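PDB 6ESL: bacterial leucyl aminopeptidase from Legionella pneumophila, which probably removes N-terminal residues such as leucine from peptides as a secreted zinc aminopeptidase, contributing to nutrient acquisition during infection of amoebas. Local coordinates for residues Gly207-Thr212 with Gly332-Ala337; Val181-Tyr186 with Trp252-Glu257; Gln188-Thr193 with Gln264-His269. All coordinates share one frame; numbering follows the deposited sequence.

Interaction 1. Residues Gly207-Thr212 with Gly332-Ala337; sequences GAHMDT and GCSDHA. With ZN (zinc ion), chain F.
Ala208, near the end of strand 203-209, approaches Asp335 through its backbone: its carbonyl carbon C is 4.4 Å from Asp335 OD2, while the methyl is directed away, onto helix 220-239. His209 follows and carries most of the contact. Its CB is 3.4 Å from Asp335 OD2; the two side chains cross at about a right angle, with imidazole and carboxylate planes 73° apart, and the oxygen comes up obliquely to the ring. Ser334 stands farther off, with OG 4.3 Å from His209 CD2. Both oxygens have partners beyond the two segments, Ser334 OG in hydrogen bonds with Gln282 and Asp284, Asp335 OD2 in a weak one from Gln282. The His209 CG lies between the backbone N and the carbonyl carbon (chi1 71°), which lifts the ring so that NE2 coordinates the zinc ion at 2.2 Å. Asp222, Asp284 and a water 2.2 Å from the zinc ion also belong to this site. Two residues on, Asp211 returns to the same ring: His209 ND1 donates to Asp211 OD1 over 2.9 Å, in a bent bond (141° at the hydrogen) that reaches the oxygen from above the carboxylate plane. Both imidazole nitrogens are therefore engaged, one by metal and one by carboxylate, which fixes the rotation of the ring; with the proton on ND1, NE2 is left to bind zinc, and the carboxylate probably strengthens it as a ligand.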
# COMPACT_ATOMS: atom_id res chain seq x y z
N GLY B 207 -4.70 19.94 -0.05
CA GLY B 207 -3.64 20.91 0.09
C GLY B 207 -2.63 21.00 -1.01
O GLY B 207 -2.52 20.08 -1.85
N ALA B 208 -1.82 22.04 -0.90
CA ALA B 208 -0.67 22.33 -1.77
C ALA B 208 0.17 23.36 -0.98
O ALA B 208 -0.37 24.00 -0.05
CB ALA B 208 -1.18 23.00 -3.08
N HIS B 209 1.36 23.64 -1.40
CA HIS B 209 2.19 24.62 -0.77
C HIS B 209 2.39 25.79 -1.69
O HIS B 209 2.57 25.62 -2.82
CB HIS B 209 3.48 24.05 -0.17
CG HIS B 209 4.52 23.61 -1.12
ND1 HIS B 209 5.54 24.41 -1.54
CD2 HIS B 209 4.75 22.41 -1.69
CE1 HIS B 209 6.33 23.74 -2.33
NE2 HIS B 209 5.86 22.53 -2.44
N MET B 210 2.44 26.99 -1.12
CA MET B 210 2.37 28.20 -1.91
C MET B 210 3.80 28.74 -2.17
O MET B 210 3.99 29.68 -3.00
CB MET B 210 1.54 29.27 -1.15
CG MET B 210 2.22 29.88 0.06
SD MET B 210 1.22 31.25 0.70
CE MET B 210 -0.08 30.46 1.58
N ASP B 211 4.77 28.25 -1.41
CA ASP B 211 6.09 28.83 -1.36
C ASP B 211 7.12 28.27 -2.33
O ASP B 211 6.90 27.23 -2.96
CB ASP B 211 6.66 28.81 0.08
CG ASP B 211 6.98 27.39 0.56
OD1 ASP B 211 6.12 26.53 0.36
OD2 ASP B 211 8.07 27.20 1.15
N THR B 212 8.25 28.97 -2.38
CA THR B 212 9.44 28.63 -3.12
C THR B 212 10.65 28.94 -2.31
O THR B 212 10.59 29.46 -1.16
CB THR B 212 9.54 29.47 -4.42
OG1 THR B 212 9.82 30.89 -4.08
CG2 THR B 212 8.30 29.34 -5.26
N GLY B 332 10.26 13.80 5.05
CA GLY B 332 10.02 15.21 4.89
C GLY B 332 9.70 15.62 3.46
O GLY B 332 10.07 16.65 3.01
N CYS B 333 9.03 14.73 2.73
CA CYS B 333 8.88 14.91 1.29
C CYS B 333 8.01 16.13 0.99
O CYS B 333 8.44 17.07 0.31
CB CYS B 333 8.27 13.66 0.66
SG CYS B 333 8.04 13.77 -1.13
N SER B 334 6.79 16.10 1.50
CA SER B 334 5.85 17.19 1.38
C SER B 334 4.86 17.19 2.51
O SER B 334 4.95 16.40 3.44
CB SER B 334 5.11 17.11 0.05
OG SER B 334 4.59 18.34 -0.35
N ASP B 335 3.89 18.09 2.43
CA ASP B 335 3.02 18.41 3.56
C ASP B 335 2.11 17.28 4.07
O ASP B 335 1.71 17.29 5.22
CB ASP B 335 2.20 19.72 3.30
CG ASP B 335 3.08 20.85 3.03
OD1 ASP B 335 3.82 21.23 3.97
OD2 ASP B 335 2.96 21.40 1.86
N HIS B 336 1.86 16.26 3.25
CA HIS B 336 1.12 15.10 3.74
C HIS B 336 1.80 14.48 4.94
O HIS B 336 1.10 13.92 5.81
CB HIS B 336 0.98 14.06 2.63
CG HIS B 336 2.30 13.63 2.08
ND1 HIS B 336 3.07 14.46 1.26
CD2 HIS B 336 3.00 12.46 2.24
CE1 HIS B 336 4.20 13.80 0.98
NE2 HIS B 336 4.18 12.59 1.57
N ALA B 337 3.11 14.62 5.04
CA ALA B 337 3.85 13.99 6.13
C ALA B 337 3.47 14.53 7.49
O ALA B 337 3.51 13.81 8.49
CB ALA B 337 5.37 14.08 5.90
ZN ZN F . 6.97 20.97 -3.43
O HOH W 1 8.06 19.27 -4.28

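Interaction 2. Residues Val181-Tyr186 with Trp252-Glu257. With ZN (zinc ion), chain E.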
# COMPACT_ATOMS: atom_id res chain seq x y z
N VAL B 181 -3.33 30.80 9.29
CA VAL B 181 -2.60 30.24 10.38
C VAL B 181 -1.17 30.73 10.33
O VAL B 181 -0.45 30.48 9.37
CB VAL B 181 -2.61 28.72 10.33
CG1 VAL B 181 -1.76 28.15 11.48
CG2 VAL B 181 -4.04 28.22 10.45
N LYS B 182 -0.75 31.40 11.39
CA LYS B 182 0.61 31.90 11.51
C LYS B 182 1.72 30.83 11.48
O LYS B 182 1.52 29.63 11.74
CB LYS B 182 0.73 32.84 12.72
CG LYS B 182 -0.06 34.11 12.52
CD LYS B 182 0.07 34.99 13.75
CE LYS B 182 -0.69 36.28 13.56
NZ LYS B 182 -0.54 37.08 14.81
N THR B 183 2.89 31.30 11.07
CA THR B 183 4.04 30.43 10.76
C THR B 183 5.27 30.77 11.63
O THR B 183 6.37 30.86 11.12
CB THR B 183 4.39 30.61 9.30
OG1 THR B 183 3.18 30.64 8.51
CG2 THR B 183 5.23 29.41 8.84
N GLY B 184 5.06 31.10 12.89
CA GLY B 184 6.15 31.62 13.72
C GLY B 184 6.95 32.77 13.13
O GLY B 184 6.38 33.78 12.78
N TRP B 185 8.28 32.65 13.12
CA TRP B 185 9.10 33.75 12.67
C TRP B 185 8.90 34.02 11.20
O TRP B 185 9.26 35.06 10.70
CB TRP B 185 10.59 33.63 13.25
CG TRP B 185 11.36 32.97 12.23
CD1 TRP B 185 11.20 31.69 11.85
CD2 TRP B 185 12.30 33.56 11.33
NE1 TRP B 185 12.00 31.41 10.79
CE2 TRP B 185 12.70 32.54 10.44
CE3 TRP B 185 12.87 34.83 11.19
CZ2 TRP B 185 13.62 32.75 9.42
CZ3 TRP B 185 13.81 35.04 10.17
CH2 TRP B 185 14.17 34.00 9.30
N TYR B 186 8.35 33.06 10.46
CA TYR B 186 8.15 33.28 9.04
C TYR B 186 6.98 34.22 8.83
O TYR B 186 5.88 33.99 9.38
CB TYR B 186 7.86 31.96 8.30
CG TYR B 186 9.06 31.05 8.27
CD1 TYR B 186 10.06 31.20 7.31
CD2 TYR B 186 9.23 30.07 9.23
CE1 TYR B 186 11.23 30.44 7.34
CE2 TYR B 186 10.34 29.22 9.22
CZ TYR B 186 11.36 29.43 8.23
OH TYR B 186 12.52 28.66 8.24
N TRP B 252 -3.51 26.12 1.49
CA TRP B 252 -2.27 26.42 0.87
C TRP B 252 -1.25 26.67 1.98
O TRP B 252 -1.31 27.68 2.66
CB TRP B 252 -2.34 27.59 -0.04
CG TRP B 252 -3.22 27.34 -1.32
CD1 TRP B 252 -2.78 27.01 -2.56
CD2 TRP B 252 -4.66 27.37 -1.42
NE1 TRP B 252 -3.83 26.85 -3.43
CE2 TRP B 252 -4.99 27.06 -2.75
CE3 TRP B 252 -5.71 27.61 -0.50
CZ2 TRP B 252 -6.34 27.04 -3.21
CZ3 TRP B 252 -7.05 27.54 -0.97
CH2 TRP B 252 -7.34 27.26 -2.30
N TYR B 253 -0.28 25.75 2.14
CA TYR B 253 0.62 25.85 3.24
C TYR B 253 1.76 26.82 2.94
O TYR B 253 2.25 26.84 1.86
CB TYR B 253 1.26 24.45 3.53
CG TYR B 253 0.27 23.38 3.71
CD1 TYR B 253 -0.49 23.30 4.93
CD2 TYR B 253 0.09 22.41 2.75
CE1 TYR B 253 -1.36 22.24 5.14
CE2 TYR B 253 -0.88 21.41 2.90
CZ TYR B 253 -1.57 21.32 4.09
OH TYR B 253 -2.47 20.31 4.25
N ALA B 254 2.17 27.57 3.96
CA ALA B 254 3.36 28.37 3.94
C ALA B 254 4.59 27.49 4.20
O ALA B 254 4.49 26.45 4.88
CB ALA B 254 3.28 29.39 5.07
N ALA B 255 5.76 27.95 3.70
CA ALA B 255 7.01 27.52 4.21
C ALA B 255 7.24 25.98 4.16
O ALA B 255 7.91 25.40 5.02
CB ALA B 255 7.22 28.05 5.67
N GLU B 256 6.70 25.32 3.15
CA GLU B 256 6.97 23.93 2.90
C GLU B 256 8.46 23.68 2.65
O GLU B 256 9.00 22.68 3.17
CB GLU B 256 6.11 23.36 1.84
CG GLU B 256 6.16 21.84 1.70
CD GLU B 256 7.34 21.32 0.86
OE1 GLU B 256 8.04 22.18 0.22
OE2 GLU B 256 7.70 20.10 1.02
N GLU B 257 9.12 24.64 1.95
CA GLU B 257 10.51 24.45 1.53
C GLU B 257 11.45 24.65 2.70
O GLU B 257 12.63 24.42 2.60
CB GLU B 257 10.87 25.44 0.46
CG GLU B 257 10.09 25.28 -0.85
CD GLU B 257 10.47 24.03 -1.65
OE1 GLU B 257 11.30 23.26 -1.19
OE2 GLU B 257 9.87 23.92 -2.70
ZN ZN E . 9.56 21.38 -2.88
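A type II' turn from Thr183 to Tyr186, closed by Tyr186 N to Thr183 O at 3.0 Å, sets its two ends against the loop after strand 248-253, with the CA atoms of Thr183 and Ala254 7.2 Å apart and those of Tyr186 and Ala255 7.6 Å apart. Gly184 takes the positive-phi corner of the turn. Thr183 divides its branches between two alanines: OG1 lies 3.7 Å from Ala254 CB, and CG2 4.0 Å from Ala255 CB. The split follows from chi1 -43°, which puts OG1 beside the backbone N and the methyl anti to it; OG1 also meets the carbonyl of Gln188 in a hydrogen bond. Ala255 CB has a second wall, lying over one face of the Tyr186 ring, 4.4 Å from CG. The hydroxyl of that tyrosine is held by Arg258 and by Glu22 of the second subunit, so the ring spans from the loop to the dimer interface. Beyond the alanines, Glu257 OE2 binds the zinc ion at 2.6 Å, a long bond, sharing it with Asp222. A hairpin turn at the sheet edge thus packs on the loop leading to the two-zinc site expected of the M28 family; the packed alanines themselves stand back from the metals.

Interaction 3. Residues Gln188-Thr193 with Gln264-His269; sequences QPSLVT and QHVVQH
Val266 presents its forked side chain to two residues of strand 188-195, each methyl meeting a different one. CG2 lies against Ser190, 3.7 Å from its CB and 3.9 Å from its OG, while CG1 faces the CG2 methyl of Val192 at 4.2 Å. The fork is set by chi1 177°: CG1 is anti to the backbone N and CG2 beside it, so the branches spread toward two alternate residues on the helix-facing side of the strand. Ser190 and Val192 both direct CB to the helix, whereas Leu191 between them turns to the other face of the sheet. The Ser190 hydroxyl is spoken for, since its OG accepts from the backbone N of Ala254; its contact with Val266 CG2 is van der Waals only. Val192 also touches Tyr249 and Val266 touches Tyr253, which places the valine pair in a wider apolar layer, while the neighbouring His265 ring stacks on His77 of the second subunit. With helix 261-272 on one face of the sheet and helix 151-170 on the other, the geometry is that of a three-layer alpha/beta/alpha sandwich, in which helix 261-272 forms the crossover from strand 248-253 to the parallel strand 277-282, passing strand 203-209 that lies between them.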
# COMPACT_ATOMS: atom_id res chain seq x y z
N GLN B 188 5.19 34.73 6.00
CA GLN B 188 4.07 34.09 5.23
C GLN B 188 3.19 33.18 6.07
O GLN B 188 3.70 32.19 6.64
CB GLN B 188 4.63 33.29 4.05
CG GLN B 188 3.69 32.60 3.07
CD GLN B 188 4.50 31.79 2.09
OE1 GLN B 188 5.05 30.72 2.49
NE2 GLN B 188 4.63 32.26 0.81
N PRO B 189 1.90 33.48 6.20
CA PRO B 189 0.96 32.58 6.85
C PRO B 189 0.52 31.49 5.92
O PRO B 189 0.61 31.64 4.65
CB PRO B 189 -0.24 33.44 7.13
CG PRO B 189 -0.19 34.51 6.10
CD PRO B 189 1.19 34.63 5.54
N SER B 190 0.07 30.37 6.54
CA SER B 190 -0.70 29.42 5.83
C SER B 190 -2.18 29.93 5.63
O SER B 190 -2.77 30.54 6.53
CB SER B 190 -0.66 28.02 6.44
OG SER B 190 0.65 27.41 6.43
N LEU B 191 -2.77 29.59 4.48
CA LEU B 191 -4.18 29.90 4.15
C LEU B 191 -5.02 28.67 4.32
O LEU B 191 -4.82 27.65 3.64
CB LEU B 191 -4.30 30.36 2.74
CG LEU B 191 -5.76 30.56 2.21
CD1 LEU B 191 -6.51 31.57 3.11
CD2 LEU B 191 -5.66 30.98 0.76
N VAL B 192 -5.93 28.73 5.27
CA VAL B 192 -6.87 27.66 5.48
C VAL B 192 -8.25 28.19 5.01
O VAL B 192 -8.69 29.35 5.38
CB VAL B 192 -7.00 27.24 6.93
CG1 VAL B 192 -8.07 26.17 7.12
CG2 VAL B 192 -5.65 26.69 7.46
N THR B 193 -8.91 27.38 4.19
CA THR B 193 -10.22 27.70 3.63
C THR B 193 -11.16 26.55 3.93
O THR B 193 -10.71 25.41 4.12
CB THR B 193 -10.14 27.93 2.11
OG1 THR B 193 -9.99 26.67 1.45
CG2 THR B 193 -8.96 28.82 1.76
N GLN B 264 2.88 21.92 9.56
CA GLN B 264 2.99 21.60 10.98
C GLN B 264 2.14 22.57 11.80
O GLN B 264 1.47 22.17 12.75
CB GLN B 264 4.44 21.65 11.44
CG GLN B 264 5.32 20.56 10.83
CD GLN B 264 6.77 20.68 11.25
OE1 GLN B 264 7.58 21.32 10.57
NE2 GLN B 264 7.12 20.08 12.38
N HIS B 265 2.18 23.85 11.44
CA HIS B 265 1.40 24.84 12.15
C HIS B 265 -0.09 24.54 11.99
O HIS B 265 -0.86 24.63 12.94
CB HIS B 265 1.71 26.25 11.64
CG HIS B 265 2.88 26.89 12.32
ND1 HIS B 265 4.18 26.69 11.91
CD2 HIS B 265 2.94 27.73 13.38
CE1 HIS B 265 4.99 27.38 12.69
NE2 HIS B 265 4.27 28.02 13.59
N VAL B 266 -0.49 24.18 10.77
CA VAL B 266 -1.88 23.86 10.47
C VAL B 266 -2.37 22.62 11.22
O VAL B 266 -3.48 22.60 11.74
CB VAL B 266 -2.10 23.65 8.96
CG1 VAL B 266 -3.54 23.25 8.69
CG2 VAL B 266 -1.74 24.91 8.19
N VAL B 267 -1.53 21.59 11.27
CA VAL B 267 -1.88 20.35 11.95
C VAL B 267 -2.06 20.60 13.44
O VAL B 267 -2.97 20.06 14.08
CB VAL B 267 -0.80 19.27 11.75
CG1 VAL B 267 -1.15 18.01 12.53
CG2 VAL B 267 -0.63 18.96 10.27
N GLN B 268 -1.18 21.43 13.99
CA GLN B 268 -1.20 21.77 15.38
C GLN B 268 -2.44 22.63 15.69
O GLN B 268 -3.07 22.42 16.71
CB GLN B 268 0.07 22.52 15.81
CG GLN B 268 0.29 22.52 17.31
CD GLN B 268 1.64 23.13 17.75
OE1 GLN B 268 1.69 24.01 18.61
NE2 GLN B 268 2.71 22.67 17.18
N HIS B 269 -2.75 23.57 14.80
CA HIS B 269 -3.93 24.39 14.90
C HIS B 269 -5.19 23.51 15.01
O HIS B 269 -6.03 23.76 15.91
CB HIS B 269 -4.08 25.36 13.75
CG HIS B 269 -5.25 26.29 13.87
ND1 HIS B 269 -6.52 25.93 13.46
CD2 HIS B 269 -5.36 27.53 14.41
CE1 HIS B 269 -7.36 26.92 13.72
NE2 HIS B 269 -6.68 27.90 14.27

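Overall arrangement
The three contacts lie close together: the centres of interactions 1 and 2 are about 10 Å apart, and those of interactions 2 and 3 about 7 Å. Along the chain come 181-186, 188-193, 207-212, 252-257, 264-269 and 332-337, so every pair of contacts interleaves. All reach one eight-stranded mixed sheet, at the edge where strands 176-183, 188-195, 248-253 and 203-209 lie in that order. Strand 248-253 joins them: Ala208 O and Tyr253 N, 2.8 Å apart, probably bond interaction 1 to interaction 2, and helix 261-272 of interaction 3 follows it. Interactions 1 and 2 supply zinc ligands; 2 and 3 touch the second subunit, so neighbouring strands run from the metal site toward the subunit interface.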